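Local coordinates for protein prolyl endopeptidase (Myxococcus xanthus, PDB 2BKL) that probably hydrolyses oligopeptides after proline, and less readily after alanine, as a serine peptidase of the S9A family, at residues N504-F509 against G536-A541. Numbering follows the deposited sequence.
Sequences NVFDDF and GLLVGA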
loop_
_atom_site.group_PDB
_atom_site.type_symbol
_atom_site.label_atom_id
_atom_site.label_comp_id
_atom_site.label_asym_id
_atom_site.label_seq_id
_atom_site.Cartn_x
_atom_site.Cartn_y
_atom_site.Cartn_z
ATOM N N ASN A 504 5.554 -17.431 -10.703
ATOM C CA ASN A 504 6.939 -16.962 -10.573
ATOM C C ASN A 504 7.195 -16.219 -9.258
ATOM O O ASN A 504 8.280 -16.285 -8.699
ATOM C CB ASN A 504 7.303 -16.024 -11.699
ATOM C CG ASN A 504 7.446 -16.703 -13.062
ATOM O OD1 ASN A 504 7.681 -17.904 -13.177
ATOM N ND2 ASN A 504 7.333 -15.905 -14.116
ATOM N N VAL A 505 6.198 -15.498 -8.748
ATOM C CA VAL A 505 6.339 -14.756 -7.516
ATOM C C VAL A 505 6.576 -15.742 -6.383
ATOM O O VAL A 505 7.456 -15.551 -5.535
ATOM C CB VAL A 505 5.062 -13.969 -7.203
ATOM C CG1 VAL A 505 5.185 -13.211 -5.927
ATOM C CG2 VAL A 505 4.748 -13.030 -8.344
ATOM N N PHE A 506 5.769 -16.791 -6.347
ATOM C CA PHE A 506 5.874 -17.804 -5.334
ATOM C C PHE A 506 7.185 -18.552 -5.440
ATOM O O PHE A 506 7.858 -18.774 -4.424
ATOM C CB PHE A 506 4.664 -18.753 -5.368
ATOM C CG PHE A 506 3.311 -18.046 -5.445
ATOM C CD1 PHE A 506 3.092 -16.856 -4.795
ATOM C CD2 PHE A 506 2.275 -18.591 -6.192
ATOM C CE1 PHE A 506 1.865 -16.235 -4.856
ATOM C CE2 PHE A 506 1.027 -17.946 -6.264
ATOM C CZ PHE A 506 0.834 -16.793 -5.590
ATOM N N ASP A 507 7.594 -18.856 -6.668
ATOM C CA ASP A 507 8.906 -19.487 -6.875
ATOM C C ASP A 507 10.065 -18.602 -6.395
ATOM O O ASP A 507 10.997 -19.084 -5.759
ATOM C CB ASP A 507 9.097 -19.883 -8.312
ATOM C CG ASP A 507 8.181 -20.981 -8.760
ATOM O OD1 ASP A 507 7.635 -21.742 -7.923
ATOM O OD2 ASP A 507 7.988 -21.127 -9.965
ATOM N N ASP A 508 9.994 -17.303 -6.652
ATOM C CA ASP A 508 10.985 -16.374 -6.127
ATOM C C ASP A 508 11.019 -16.403 -4.612
ATOM O O ASP A 508 12.078 -16.316 -4.025
ATOM C CB ASP A 508 10.713 -14.943 -6.594
ATOM C CG ASP A 508 10.917 -14.726 -8.070
ATOM O OD1 ASP A 508 11.437 -15.611 -8.802
ATOM O OD2 ASP A 508 10.511 -13.651 -8.577
ATOM N N PHE A 509 9.868 -16.539 -3.954
ATOM C CA PHE A 509 9.833 -16.534 -2.489
ATOM C C PHE A 509 10.354 -17.835 -1.912
ATOM O O PHE A 509 11.113 -17.804 -0.939
ATOM C CB PHE A 509 8.397 -16.281 -2.027
ATOM C CG PHE A 509 8.260 -15.738 -0.619
ATOM C CD1 PHE A 509 8.868 -14.569 -0.220
ATOM C CD2 PHE A 509 7.492 -16.401 0.305
ATOM C CE1 PHE A 509 8.678 -14.049 1.051
ATOM C CE2 PHE A 509 7.304 -15.882 1.584
ATOM C CZ PHE A 509 7.910 -14.702 1.946
ATOM N N GLY A 536 -0.545 -11.735 1.743
ATOM C CA GLY A 536 -1.225 -12.803 2.442
ATOM C C GLY A 536 -1.418 -13.986 1.517
ATOM O O GLY A 536 -1.225 -15.111 1.895
ATOM N N LEU A 537 -1.815 -13.706 0.262
ATOM C CA LEU A 537 -1.862 -14.708 -0.790
ATOM C C LEU A 537 -0.484 -15.372 -0.921
ATOM O O LEU A 537 -0.377 -16.594 -0.977
ATOM C CB LEU A 537 -2.283 -14.046 -2.106
ATOM C CG LEU A 537 -2.102 -14.874 -3.364
ATOM C CD1 LEU A 537 -2.916 -16.155 -3.296
ATOM C CD2 LEU A 537 -2.489 -14.069 -4.556
ATOM N N LEU A 538 0.561 -14.534 -0.975
ATOM C CA LEU A 538 1.934 -15.034 -1.076
ATOM C C LEU A 538 2.257 -16.080 -0.041
ATOM O O LEU A 538 2.717 -17.177 -0.368
ATOM C CB LEU A 538 2.924 -13.889 -0.951
ATOM C CG LEU A 538 4.390 -14.296 -0.802
ATOM C CD1 LEU A 538 4.886 -14.972 -2.069
ATOM C CD2 LEU A 538 5.193 -13.051 -0.496
ATOM N N VAL A 539 2.022 -15.772 1.226
ATOM C CA VAL A 539 2.411 -16.716 2.286
ATOM C C VAL A 539 1.480 -17.924 2.360
ATOM O O VAL A 539 1.912 -19.012 2.743
ATOM C CB VAL A 539 2.662 -16.049 3.673
ATOM C CG1 VAL A 539 3.749 -15.031 3.548
ATOM C CG2 VAL A 539 1.406 -15.447 4.265
ATOM N N GLY A 540 0.209 -17.752 2.006
ATOM C CA GLY A 540 -0.681 -18.886 1.872
ATOM C C GLY A 540 -0.279 -19.856 0.789
ATOM O O GLY A 540 -0.338 -21.092 0.983
ATOM N N ALA A 541 0.165 -19.326 -0.358
ATOM C CA ALA A 541 0.676 -20.136 -1.455
ATOM C C ALA A 541 1.974 -20.835 -1.027
ATOM O O ALA A 541 2.168 -22.010 -1.253
ATOM C CB ALA A 541 0.881 -19.266 -2.687
#
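Leu538 slots between the rings of Phe506 and Phe509, which reach across from one helix to the next. Its CD2 sits 3.8 Å from the Phe509 ring centroid, 4° off the normal, a CH-pi contact over the face. Leu538 CD1 lies at the edge of the Phe506 ring, in its plane, 3.8 Å from Phe506 CD1, and meets Phe509 CB and Val505 CG1. Phe506 turns a face to Ala541, whose CB stands 3.6 Å from the ring centroid as a second CH-pi contact. With CG anti to the backbone N (chi1 -158°), Phe509 lays its face against Leu538; Phe506, its CG anti to the carbonyl carbon, reaches over Ala541. Val539 CG1 approaches Phe509 CE2 obliquely. An alanine in place of Phe506 would probably leave a gap beside Ala541 and Leu538 CD1, and Tyr593 without its edge-to-face partner. Farther out, Phe509 and Val539 rest on Ile529 of strand 527-532, and Asp508 OD1 forms a salt bridge with Arg484. Helix 534-545 leads out of the probable nucleophile elbow of this alpha/beta-hydrolase domain, and Leu538 touches elbow residues. The meeting side chains are apolar, so shape and methyl contacts to ring faces and edge probably set how these helices pack.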